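Local coordinates for structural polyprotein, VP2 (Israeli acute paralysis virus, PDB 5CDD), which is the VP2 portion of the viral structural polyprotein and probably serves as a jelly-roll building block of the virus capsid, at residues I6-R11 / A62-N67; P31-V36 / N41-V46; E143-D146 / T151-F154. All blocks are in the same frame, centred on the assembly; numbering follows the deposited sequence.

Contact 1: I6-R11 / A62-N67; sequences IQFLQR and AQKLAN
Phe8 and Lys64 stand closest in the backbone, their CA atoms 7.8 Å apart, where the last turn of helix 2-9 faces an irregular loop segment across a gap that side chains bridge without any hydrogen bond. The main element is a lysine chain laid over a phenyl face. Lys64 CD sits 3.7 Å from the centroid of the Phe8 ring and 13° off the ring normal, which puts it almost squarely above the ring centre and meets the geometry of a CH-pi contact. Lys64 CG approaches the same ring from the CD1 side, at 3.5 Å from Phe8 CD1. Farther out, Lys64 NZ lies 4.6 Å from the Phe8 centroid at 23° off the normal, a cation-pi interaction over the same face. Both torsional choices matter here: Phe8 carries CG opposite its backbone N (chi1 -179°), swinging the ring off the helix toward the loop, while a bend at chi2 lays the lysine chain over the ring face, the two side chains crossing at about a right angle.

One residue further along each segment, the contact becomes purely aliphatic and more buried. Leu9 CD1 meets Leu65 CD2 at 3.8 Å, and Leu9 CD2 reaches that same methyl at 4.0 Å, so a single branch of Leu65 touches both methyls of Leu9. These leucines continue onto strand 188-193, Leu9 against Ile188 and Leu65 against Leu190. Lys61 adds a polar tie through NZ, which hydrogen-bonds Arg11 O and, weakly, Phe8 O and Leu9 O at the end of the helix. In jelly-roll terms, the contact fastens the N-terminal helix, just ahead of strand B (13-18), to the connection that enters strand D (68-81), as part of a picornavirus-like capsid protein.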
ATOM      1  N   ILE C   6     -31.868  21.416  50.088  1.00 37.97           N
ATOM      2  CA  ILE C   6     -32.171  20.395  49.097  1.00 37.12           C
ATOM      3  C   ILE C   6     -32.967  19.266  49.740  1.00 37.52           C
ATOM      4  O   ILE C   6     -33.857  18.690  49.115  1.00 38.71           O
ATOM      5  CB  ILE C   6     -30.876  19.839  48.461  1.00 35.91           C
ATOM      6  CG1 ILE C   6     -30.199  20.944  47.643  1.00 34.25           C
ATOM      7  CG2 ILE C   6     -31.191  18.641  47.577  1.00 35.30           C
ATOM      8  CD1 ILE C   6     -28.908  20.528  46.983  1.00 33.56           C
ATOM      9  N   GLN C   7     -32.649  18.956  50.992  1.00 37.66           N
ATOM     10  CA  GLN C   7     -33.361  17.910  51.713  1.00 38.33           C
ATOM     11  C   GLN C   7     -34.815  18.318  51.914  1.00 37.81           C
ATOM     12  O   GLN C   7     -35.724  17.495  51.808  1.00 37.90           O
ATOM     13  CB  GLN C   7     -32.711  17.662  53.074  1.00 40.32           C
ATOM     14  CG  GLN C   7     -31.462  16.808  53.024  1.00 44.40           C
ATOM     15  CD  GLN C   7     -31.706  15.471  52.349  1.00 47.67           C
ATOM     16  OE1 GLN C   7     -31.663  15.364  51.121  1.00 47.91           O
ATOM     17  NE2 GLN C   7     -31.984  14.447  53.147  1.00 49.97           N
ATOM     18  N   PHE C   8     -35.023  19.599  52.203  1.00 37.82           N
ATOM     19  CA  PHE C   8     -36.358  20.140  52.426  1.00 37.99           C
ATOM     20  C   PHE C   8     -37.170  20.140  51.137  1.00 37.86           C
ATOM     21  O   PHE C   8     -38.390  19.980  51.162  1.00 39.50           O
ATOM     22  CB  PHE C   8     -36.246  21.563  52.986  1.00 37.97           C
ATOM     23  CG  PHE C   8     -37.571  22.215  53.277  1.00 38.51           C
ATOM     24  CD1 PHE C   8     -38.291  22.851  52.269  1.00 39.24           C
ATOM     25  CD2 PHE C   8     -38.098  22.193  54.563  1.00 37.98           C
ATOM     26  CE1 PHE C   8     -39.518  23.457  52.541  1.00 38.98           C
ATOM     27  CE2 PHE C   8     -39.320  22.794  54.843  1.00 38.19           C
ATOM     28  CZ  PHE C   8     -40.031  23.428  53.830  1.00 37.87           C
ATOM     29  N   LEU C   9     -36.490  20.317  50.010  1.00 36.84           N
ATOM     30  CA  LEU C   9     -37.158  20.336  48.716  1.00 35.49           C
ATOM     31  C   LEU C   9     -37.573  18.933  48.288  1.00 35.82           C
ATOM     32  O   LEU C   9     -38.407  18.772  47.396  1.00 36.70           O
ATOM     33  CB  LEU C   9     -36.243  20.949  47.656  1.00 33.71           C
ATOM     34  CG  LEU C   9     -35.847  22.412  47.867  1.00 32.78           C
ATOM     35  CD1 LEU C   9     -34.921  22.851  46.748  1.00 32.01           C
ATOM     36  CD2 LEU C   9     -37.089  23.287  47.902  1.00 32.26           C
ATOM     37  N   GLN C  10     -36.995  17.919  48.926  1.00 35.87           N
ATOM     38  CA  GLN C  10     -37.320  16.537  48.599  1.00 36.38           C
ATOM     39  C   GLN C  10     -38.435  16.003  49.488  1.00 36.72           C
ATOM     40  O   GLN C  10     -38.823  14.840  49.376  1.00 36.81           O
ATOM     41  CB  GLN C  10     -36.082  15.654  48.742  1.00 37.28           C
ATOM     42  CG  GLN C  10     -34.897  16.125  47.923  1.00 40.05           C
ATOM     43  CD  GLN C  10     -33.782  15.105  47.883  1.00 41.78           C
ATOM     44  OE1 GLN C  10     -33.312  14.641  48.921  1.00 43.08           O
ATOM     45  NE2 GLN C  10     -33.348  14.749  46.679  1.00 44.85           N
ATOM     46  N   ARG C  11     -38.944  16.857  50.371  1.00 38.09           N
ATOM     47  CA  ARG C  11     -40.026  16.474  51.269  1.00 37.85           C
ATOM     48  C   ARG C  11     -41.351  16.459  50.521  1.00 37.27           C
ATOM     49  O   ARG C  11     -41.756  17.467  49.939  1.00 38.08           O
ATOM     50  CB  ARG C  11     -40.129  17.457  52.437  1.00 39.41           C
ATOM     51  CG  ARG C  11     -38.962  17.433  53.392  1.00 42.82           C
ATOM     52  CD  ARG C  11     -39.192  18.437  54.500  1.00 46.87           C
ATOM     53  NE  ARG C  11     -38.154  18.386  55.524  1.00 51.42           N
ATOM     54  CZ  ARG C  11     -38.149  19.145  56.614  1.00 53.07           C
ATOM     55  NH1 ARG C  11     -39.129  20.016  56.822  1.00 53.35           N
ATOM     56  NH2 ARG C  11     -37.167  19.029  57.497  1.00 54.19           N
ATOM     57  N   ALA C  62     -40.643  27.413  48.165  1.00 43.20           N
ATOM     58  CA  ALA C  62     -40.201  28.650  47.530  1.00 44.05           C
ATOM     59  C   ALA C  62     -39.425  29.560  48.483  1.00 44.75           C
ATOM     60  O   ALA C  62     -38.464  30.211  48.086  1.00 45.37           O
ATOM     61  CB  ALA C  62     -41.409  29.391  46.957  1.00 44.11           C
ATOM     62  N   GLN C  63     -39.840  29.600  49.741  1.00 46.17           N
ATOM     63  CA  GLN C  63     -39.164  30.436  50.724  1.00 47.34           C
ATOM     64  C   GLN C  63     -37.879  29.795  51.188  1.00 46.70           C
ATOM     65  O   GLN C  63     -37.060  30.433  51.844  1.00 46.76           O
ATOM     66  CB  GLN C  63     -40.056  30.687  51.933  1.00 49.40           C
ATOM     67  CG  GLN C  63     -41.340  31.384  51.578  1.00 53.32           C
ATOM     68  CD  GLN C  63     -42.464  30.418  51.266  1.00 55.74           C
ATOM     69  OE1 GLN C  63     -42.275  29.408  50.587  1.00 57.49           O
ATOM     70  NE2 GLN C  63     -43.655  30.737  51.751  1.00 56.30           N
ATOM     71  N   LYS C  64     -37.709  28.529  50.838  1.00 46.14           N
ATOM     72  CA  LYS C  64     -36.517  27.805  51.218  1.00 45.20           C
ATOM     73  C   LYS C  64     -35.365  28.171  50.293  1.00 44.88           C
ATOM     74  O   LYS C  64     -34.257  28.405  50.748  1.00 45.24           O
ATOM     75  CB  LYS C  64     -36.771  26.302  51.160  1.00 46.36           C
ATOM     76  CG  LYS C  64     -36.043  25.544  52.240  1.00 47.29           C
ATOM     77  CD  LYS C  64     -36.683  25.826  53.585  1.00 48.91           C
ATOM     78  CE  LYS C  64     -35.812  25.342  54.731  1.00 50.63           C
ATOM     79  NZ  LYS C  64     -36.318  25.782  56.061  1.00 52.71           N
ATOM     80  N   LEU C  65     -35.630  28.230  48.995  1.00 43.84           N
ATOM     81  CA  LEU C  65     -34.588  28.566  48.046  1.00 43.20           C
ATOM     82  C   LEU C  65     -34.604  30.034  47.646  1.00 43.02           C
ATOM     83  O   LEU C  65     -34.270  30.383  46.516  1.00 43.84           O
ATOM     84  CB  LEU C  65     -34.703  27.666  46.813  1.00 42.01           C
ATOM     85  CG  LEU C  65     -36.126  27.390  46.321  1.00 41.22           C
ATOM     86  CD1 LEU C  65     -36.696  28.607  45.633  1.00 40.43           C
ATOM     87  CD2 LEU C  65     -36.109  26.227  45.359  1.00 40.82           C
ATOM     88  N   ALA C  66     -35.006  30.892  48.576  1.00 42.57           N
ATOM     89  CA  ALA C  66     -35.027  32.323  48.317  1.00 42.17           C
ATOM     90  C   ALA C  66     -33.588  32.816  48.213  1.00 42.40           C
ATOM     91  O   ALA C  66     -32.695  32.293  48.881  1.00 41.81           O
ATOM     92  CB  ALA C  66     -35.729  33.028  49.439  1.00 41.35           C
ATOM     93  N   ASN C  67     -33.372  33.826  47.376  1.00 42.85           N
ATOM     94  CA  ASN C  67     -32.046  34.394  47.171  1.00 42.47           C
ATOM     95  C   ASN C  67     -31.156  33.485  46.334  1.00 42.40           C
ATOM     96  O   ASN C  67     -29.938  33.653  46.298  1.00 42.18           O
ATOM     97  CB  ASN C  67     -31.381  34.699  48.513  1.00 42.25           C
ATOM     98  CG  ASN C  67     -32.092  35.802  49.267  1.00 42.36           C
ATOM     99  OD1 ASN C  67     -32.177  36.937  48.796  1.00 42.33           O
ATOM    100  ND2 ASN C  67     -32.616  35.472  50.441  1.00 42.89           N
TER

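Contact 2: P31-V36 / N41-V46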
ATOM      1  N   PRO C  31     -64.459  11.043  29.890  1.00 60.81           N
ATOM      2  CA  PRO C  31     -63.342  10.129  29.629  1.00 57.35           C
ATOM      3  C   PRO C  31     -62.774  10.630  28.302  1.00 54.67           C
ATOM      4  O   PRO C  31     -63.466  11.284  27.524  1.00 54.63           O
ATOM      5  CB  PRO C  31     -63.964   8.741  29.490  1.00 57.07           C
ATOM      6  CG  PRO C  31     -65.332   9.060  28.981  1.00 58.23           C
ATOM      7  CD  PRO C  31     -65.752  10.223  29.864  1.00 58.91           C
ATOM      8  N   LEU C  32     -61.504  10.320  28.067  1.00 50.81           N
ATOM      9  CA  LEU C  32     -60.823  10.727  26.849  1.00 46.47           C
ATOM     10  C   LEU C  32     -61.693  10.519  25.618  1.00 45.10           C
ATOM     11  O   LEU C  32     -62.299   9.460  25.447  1.00 43.87           O
ATOM     12  CB  LEU C  32     -59.520   9.942  26.691  1.00 43.72           C
ATOM     13  CG  LEU C  32     -58.434  10.228  27.727  1.00 41.19           C
ATOM     14  CD1 LEU C  32     -57.286   9.259  27.545  1.00 39.71           C
ATOM     15  CD2 LEU C  32     -57.957  11.662  27.582  1.00 39.46           C
ATOM     16  N   SER C  33     -61.750  11.539  24.767  1.00 44.23           N
ATOM     17  CA  SER C  33     -62.533  11.473  23.539  1.00 44.01           C
ATOM     18  C   SER C  33     -61.749  10.702  22.486  1.00 44.38           C
ATOM     19  O   SER C  33     -60.543  10.903  22.326  1.00 45.45           O
ATOM     20  CB  SER C  33     -62.831  12.879  23.020  1.00 43.65           C
ATOM     21  OG  SER C  33     -63.553  13.635  23.974  1.00 47.42           O
ATOM     22  N   ARG C  34     -62.439   9.827  21.765  1.00 43.40           N
ATOM     23  CA  ARG C  34     -61.802   9.021  20.735  1.00 42.99           C
ATOM     24  C   ARG C  34     -61.113   9.892  19.682  1.00 41.98           C
ATOM     25  O   ARG C  34     -60.070   9.515  19.146  1.00 42.67           O
ATOM     26  CB  ARG C  34     -62.844   8.113  20.076  1.00 44.32           C
ATOM     27  CG  ARG C  34     -62.257   7.022  19.202  1.00 48.86           C
ATOM     28  CD  ARG C  34     -63.339   6.107  18.649  1.00 52.94           C
ATOM     29  NE  ARG C  34     -62.776   5.041  17.822  1.00 58.01           N
ATOM     30  CZ  ARG C  34     -63.498   4.112  17.202  1.00 59.98           C
ATOM     31  NH1 ARG C  34     -64.821   4.113  17.313  1.00 60.95           N
ATOM     32  NH2 ARG C  34     -62.898   3.181  16.470  1.00 60.48           N
ATOM     33  N   TYR C  35     -61.691  11.058  19.402  1.00 40.16           N
ATOM     34  CA  TYR C  35     -61.141  11.979  18.407  1.00 37.71           C
ATOM     35  C   TYR C  35     -61.168  13.427  18.890  1.00 36.90           C
ATOM     36  O   TYR C  35     -61.714  13.733  19.949  1.00 37.34           O
ATOM     37  CB  TYR C  35     -61.947  11.891  17.106  1.00 36.51           C
ATOM     38  CG  TYR C  35     -61.896  10.552  16.407  1.00 36.30           C
ATOM     39  CD1 TYR C  35     -60.818  10.206  15.593  1.00 35.99           C
ATOM     40  CD2 TYR C  35     -62.931   9.629  16.556  1.00 36.51           C
ATOM     41  CE1 TYR C  35     -60.773   8.972  14.943  1.00 35.67           C
ATOM     42  CE2 TYR C  35     -62.895   8.392  15.912  1.00 36.32           C
ATOM     43  CZ  TYR C  35     -61.814   8.072  15.108  1.00 36.36           C
ATOM     44  OH  TYR C  35     -61.776   6.852  14.472  1.00 38.31           O
ATOM     45  N   VAL C  36     -60.570  14.311  18.094  1.00 36.10           N
ATOM     46  CA  VAL C  36     -60.532  15.747  18.373  1.00 35.44           C
ATOM     47  C   VAL C  36     -60.537  16.448  17.019  1.00 36.97           C
ATOM     48  O   VAL C  36     -59.484  16.738  16.455  1.00 38.05           O
ATOM     49  CB  VAL C  36     -59.263  16.161  19.154  1.00 33.26           C
ATOM     50  CG1 VAL C  36     -59.238  17.672  19.342  1.00 30.17           C
ATOM     51  CG2 VAL C  36     -59.236  15.477  20.507  1.00 31.55           C
ATOM     52  N   ASN C  41     -63.250  21.377  20.912  1.00 46.99           N
ATOM     53  CA  ASN C  41     -63.507  20.090  21.541  1.00 46.70           C
ATOM     54  C   ASN C  41     -62.215  19.436  22.001  1.00 45.77           C
ATOM     55  O   ASN C  41     -61.962  18.264  21.719  1.00 44.95           O
ATOM     56  CB  ASN C  41     -64.238  19.166  20.570  1.00 47.94           C
ATOM     57  CG  ASN C  41     -65.662  19.604  20.321  1.00 49.40           C
ATOM     58  OD1 ASN C  41     -66.496  19.576  21.226  1.00 50.86           O
ATOM     59  ND2 ASN C  41     -65.951  20.018  19.093  1.00 50.50           N
ATOM     60  N   SER C  42     -61.399  20.202  22.715  1.00 44.96           N
ATOM     61  CA  SER C  42     -60.133  19.702  23.229  1.00 44.09           C
ATOM     62  C   SER C  42     -60.393  18.550  24.185  1.00 43.71           C
ATOM     63  O   SER C  42     -61.539  18.242  24.511  1.00 44.03           O
ATOM     64  CB  SER C  42     -59.385  20.812  23.966  1.00 44.13           C
ATOM     65  OG  SER C  42     -59.189  21.933  23.125  1.00 47.74           O
ATOM     66  N   GLN C  43     -59.317  17.918  24.634  1.00 43.16           N
ATOM     67  CA  GLN C  43     -59.406  16.799  25.556  1.00 42.31           C
ATOM     68  C   GLN C  43     -59.650  17.347  26.963  1.00 42.73           C
ATOM     69  O   GLN C  43     -58.991  18.296  27.388  1.00 41.90           O
ATOM     70  CB  GLN C  43     -58.098  16.010  25.514  1.00 42.07           C
ATOM     71  CG  GLN C  43     -58.236  14.514  25.732  1.00 43.42           C
ATOM     72  CD  GLN C  43     -59.054  13.834  24.650  1.00 43.15           C
ATOM     73  OE1 GLN C  43     -60.279  13.928  24.634  1.00 45.63           O
ATOM     74  NE2 GLN C  43     -58.379  13.150  23.735  1.00 42.33           N
ATOM     75  N   LYS C  44     -60.604  16.758  27.678  1.00 44.14           N
ATOM     76  CA  LYS C  44     -60.924  17.195  29.035  1.00 44.56           C
ATOM     77  C   LYS C  44     -60.133  16.392  30.063  1.00 44.12           C
ATOM     78  O   LYS C  44     -59.986  15.175  29.936  1.00 44.71           O
ATOM     79  CB  LYS C  44     -62.425  17.034  29.310  1.00 45.28           C
ATOM     80  CG  LYS C  44     -63.332  17.916  28.459  1.00 47.63           C
ATOM     81  CD  LYS C  44     -63.161  19.392  28.796  1.00 49.64           C
ATOM     82  CE  LYS C  44     -64.026  20.273  27.900  1.00 50.61           C
ATOM     83  NZ  LYS C  44     -63.645  20.160  26.461  1.00 50.64           N
ATOM     84  N   TYR C  45     -59.629  17.081  31.082  1.00 43.21           N
ATOM     85  CA  TYR C  45     -58.857  16.436  32.137  1.00 42.67           C
ATOM     86  C   TYR C  45     -59.465  16.682  33.515  1.00 42.75           C
ATOM     87  O   TYR C  45     -60.177  17.664  33.729  1.00 42.91           O
ATOM     88  CB  TYR C  45     -57.418  16.950  32.130  1.00 42.33           C
ATOM     89  CG  TYR C  45     -57.316  18.456  32.117  1.00 41.89           C
ATOM     90  CD1 TYR C  45     -57.358  19.165  30.917  1.00 41.90           C
ATOM     91  CD2 TYR C  45     -57.200  19.176  33.304  1.00 41.75           C
ATOM     92  CE1 TYR C  45     -57.287  20.554  30.899  1.00 41.20           C
ATOM     93  CE2 TYR C  45     -57.130  20.566  33.297  1.00 41.88           C
ATOM     94  CZ  TYR C  45     -57.174  21.247  32.091  1.00 41.82           C
ATOM     95  OH  TYR C  45     -57.103  22.620  32.078  1.00 42.85           O
ATOM     96  N   VAL C  46     -59.172  15.783  34.448  1.00 42.40           N
ATOM     97  CA  VAL C  46     -59.676  15.890  35.810  1.00 41.85           C
ATOM     98  C   VAL C  46     -58.957  17.007  36.555  1.00 43.05           C
ATOM     99  O   VAL C  46     -59.547  17.693  37.390  1.00 43.66           O
ATOM    100  CB  VAL C  46     -59.466  14.572  36.581  1.00 41.14           C
ATOM    101  CG1 VAL C  46     -59.904  14.735  38.027  1.00 40.94           C
ATOM    102  CG2 VAL C  46     -60.246  13.457  35.912  1.00 40.44           C
TER
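Gln43 carries this contact by turning its amide onto the backbone of Ser33. Gln43 OE1 accepts from Ser33 N at 2.8 Å with an N-H...O angle of 157°, although the donor stands 50° above the carbonyl plane. The other end of the amide, Gln43 NE2, gives a weak bond to Ser33 O at 3.4 Å. Together the firm bond and the weak one probably limit rotation of the amide. The bend at chi2 (63°) brings it there, and the aliphatic part of the chain crosses Leu32 at about a right angle, with Gln43 CG 3.4 Å from Leu32 CD2. Leu32 and Gln43 are buried, and this is the denser side. Val36, also buried, continues it: its CG1 is 3.7 Å from Asn41 O, and its CG2 is 4.1 Å from Gln43 NE2.

The opposite character appears at Asn41, an exposed residue whose side chain leads away and whose ND2 makes a weak hydrogen bond to Asp38 OD1. Ser33 OG has its main partner in Lys30 NZ, and Ser42 OG bonds Gln39 O and Gln110 NE2. Both segments belong to the long connection between strands B (13-18) and C (47-51). Helix 113-116 packs against it through Arg113 and Val116, and strand 155-161 flanks it, Phe160 touching Leu32 and Tyr45.

Contact 3: E143-D146 / T151-F154; sequences EAYD and TEDF
The turn leaving strand G of the jelly roll (131-146) and leading to strand H (155-161) is pinned near its base by Glu152, which reaches back to the main chain of Asp146. Glu152 OE2 accepts from Asp146 N at 3.0 Å, with an N-H...O angle of 165°. The bond is nearly straight, yet the donor meets the oxygen from above the carboxylate, 53° out of its plane. The glutamate is extended beyond CG, and this length lets the acid span the gap; Glu152 OE1 lies 3.4 Å from Asp146 CB.

Tyr145 makes the apolar share of the contact. With CG opposite the backbone N (chi1 177°), its ring runs past the Glu152 chain in the reverse direction, and the ring and carboxylate planes are nearly perpendicular. Glu152 C lies at the ring edge, 3.4 Å from Tyr145 CE1; Glu152 CB is 3.6 Å from the same Tyr145 CE1. Tyr145 CD1 also comes 4.3 Å from Phe154 CE2. Strands G and H belong to opposing sheets of the beta-sandwich, so this connection passes from one sheet to the other, and Phe154 meets Tyr138 of strand G edge to face.

Two acidic groups also come near each other, Asp146 OD2 and Glu152 OE1 at 4.5 Å. The salt bridge from Asp146 OD2 to Lys69 NZ probably eases that repulsion, while Asp146 OD1 is bonded to Thr149 N and Asp153 OD2 is held by Ser53 OG, at the helix 53-57 side.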
ATOM      1  N   GLU C 143     -30.314  25.272  30.508  1.00 33.14           N
ATOM      2  CA  GLU C 143     -29.390  24.659  31.451  1.00 34.94           C
ATOM      3  C   GLU C 143     -29.934  24.644  32.875  1.00 35.68           C
ATOM      4  O   GLU C 143     -29.503  23.839  33.706  1.00 35.45           O
ATOM      5  CB  GLU C 143     -28.047  25.386  31.414  1.00 36.64           C
ATOM      6  CG  GLU C 143     -27.366  25.385  30.048  1.00 41.44           C
ATOM      7  CD  GLU C 143     -27.263  23.995  29.434  1.00 44.44           C
ATOM      8  OE1 GLU C 143     -28.256  23.529  28.831  1.00 46.26           O
ATOM      9  OE2 GLU C 143     -26.190  23.365  29.562  1.00 46.02           O
ATOM     10  N   ALA C 144     -30.881  25.536  33.155  1.00 36.21           N
ATOM     11  CA  ALA C 144     -31.482  25.619  34.480  1.00 35.45           C
ATOM     12  C   ALA C 144     -32.757  26.456  34.478  1.00 36.17           C
ATOM     13  O   ALA C 144     -33.034  27.198  33.535  1.00 36.47           O
ATOM     14  CB  ALA C 144     -30.483  26.196  35.472  1.00 33.79           C
ATOM     15  N   TYR C 145     -33.528  26.322  35.552  1.00 37.37           N
ATOM     16  CA  TYR C 145     -34.781  27.047  35.724  1.00 38.19           C
ATOM     17  C   TYR C 145     -34.519  28.336  36.502  1.00 38.69           C
ATOM     18  O   TYR C 145     -33.899  28.310  37.563  1.00 39.01           O
ATOM     19  CB  TYR C 145     -35.774  26.162  36.488  1.00 39.18           C
ATOM     20  CG  TYR C 145     -37.110  26.804  36.796  1.00 40.60           C
ATOM     21  CD1 TYR C 145     -38.004  27.131  35.778  1.00 41.08           C
ATOM     22  CD2 TYR C 145     -37.485  27.072  38.113  1.00 40.99           C
ATOM     23  CE1 TYR C 145     -39.242  27.708  36.064  1.00 41.95           C
ATOM     24  CE2 TYR C 145     -38.717  27.649  38.408  1.00 41.51           C
ATOM     25  CZ  TYR C 145     -39.589  27.964  37.381  1.00 42.09           C
ATOM     26  OH  TYR C 145     -40.806  28.533  37.671  1.00 43.25           O
ATOM     27  N   ASP C 146     -34.984  29.463  35.970  1.00 39.57           N
ATOM     28  CA  ASP C 146     -34.796  30.748  36.633  1.00 40.55           C
ATOM     29  C   ASP C 146     -35.805  30.884  37.770  1.00 40.68           C
ATOM     30  O   ASP C 146     -37.001  31.058  37.531  1.00 41.56           O
ATOM     31  CB  ASP C 146     -34.992  31.891  35.639  1.00 43.45           C
ATOM     32  CG  ASP C 146     -34.487  33.217  36.169  1.00 47.20           C
ATOM     33  OD1 ASP C 146     -34.909  33.619  37.275  1.00 48.62           O
ATOM     34  OD2 ASP C 146     -33.670  33.857  35.476  1.00 49.37           O
ATOM     35  N   THR C 151     -41.126  32.234  35.018  1.00 60.30           N
ATOM     36  CA  THR C 151     -42.008  32.193  33.851  1.00 60.85           C
ATOM     37  C   THR C 151     -41.545  31.083  32.927  1.00 60.38           C
ATOM     38  O   THR C 151     -41.911  31.028  31.752  1.00 61.07           O
ATOM     39  CB  THR C 151     -41.976  33.509  33.065  1.00 61.69           C
ATOM     40  OG1 THR C 151     -40.636  33.787  32.635  1.00 62.01           O
ATOM     41  CG2 THR C 151     -42.494  34.644  33.929  1.00 61.67           C
ATOM     42  N   GLU C 152     -40.755  30.176  33.479  1.00 59.09           N
ATOM     43  CA  GLU C 152     -40.199  29.099  32.688  1.00 57.34           C
ATOM     44  C   GLU C 152     -40.692  27.679  32.969  1.00 54.30           C
ATOM     45  O   GLU C 152     -39.921  26.736  32.817  1.00 53.95           O
ATOM     46  CB  GLU C 152     -38.673  29.138  32.819  1.00 60.53           C
ATOM     47  CG  GLU C 152     -38.040  30.458  32.393  1.00 64.48           C
ATOM     48  CD  GLU C 152     -36.541  30.507  32.659  1.00 67.58           C
ATOM     49  OE1 GLU C 152     -35.922  31.556  32.375  1.00 69.41           O
ATOM     50  OE2 GLU C 152     -35.986  29.502  33.152  1.00 68.45           O
ATOM     51  N   ASP C 153     -41.949  27.501  33.365  1.00 51.20           N
ATOM     52  CA  ASP C 153     -42.416  26.140  33.613  1.00 47.76           C
ATOM     53  C   ASP C 153     -42.216  25.345  32.331  1.00 45.05           C
ATOM     54  O   ASP C 153     -42.717  25.719  31.271  1.00 44.60           O
ATOM     55  CB  ASP C 153     -43.882  26.117  34.040  1.00 49.09           C
ATOM     56  CG  ASP C 153     -44.067  26.481  35.501  1.00 50.72           C
ATOM     57  OD1 ASP C 153     -43.265  26.028  36.344  1.00 51.72           O
ATOM     58  OD2 ASP C 153     -45.025  27.214  35.813  1.00 52.26           O
ATOM     59  N   PHE C 154     -41.472  24.249  32.435  1.00 41.58           N
ATOM     60  CA  PHE C 154     -41.151  23.425  31.278  1.00 38.58           C
ATOM     61  C   PHE C 154     -41.944  22.136  31.073  1.00 37.70           C
ATOM     62  O   PHE C 154     -41.718  21.424  30.095  1.00 38.72           O
ATOM     63  CB  PHE C 154     -39.661  23.098  31.314  1.00 36.44           C
ATOM     64  CG  PHE C 154     -39.195  22.573  32.637  1.00 33.72           C
ATOM     65  CD1 PHE C 154     -39.482  21.270  33.029  1.00 33.99           C
ATOM     66  CD2 PHE C 154     -38.487  23.393  33.506  1.00 32.53           C
ATOM     67  CE1 PHE C 154     -39.067  20.789  34.272  1.00 33.03           C
ATOM     68  CE2 PHE C 154     -38.068  22.925  34.749  1.00 32.48           C
ATOM     69  CZ  PHE C 154     -38.358  21.620  35.133  1.00 32.35           C
TER

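In the fold
All three contacts lie toward the ends of one jelly roll, their centres 17 to 20 Å from the chain centre, and each combines buried with more exposed residues. Contacts 1 and 2 fall on opposite sides of that centre. Contacts 1 and 3 are nearer neighbours, with nearest atoms about 7 Å apart: contact 1 includes the connection from helix 53-57 to strand 68-81, while in contact 3 Tyr145 touches that helix and Asp146 packs on Tyr70 of that strand. Contact 1 relies on cation-pi, CH-pi and aliphatic packing without hydrogen bonds, whereas a long polar side chain holds a backbone N-H in a loop in contact 2 and at a strand end in contact 3.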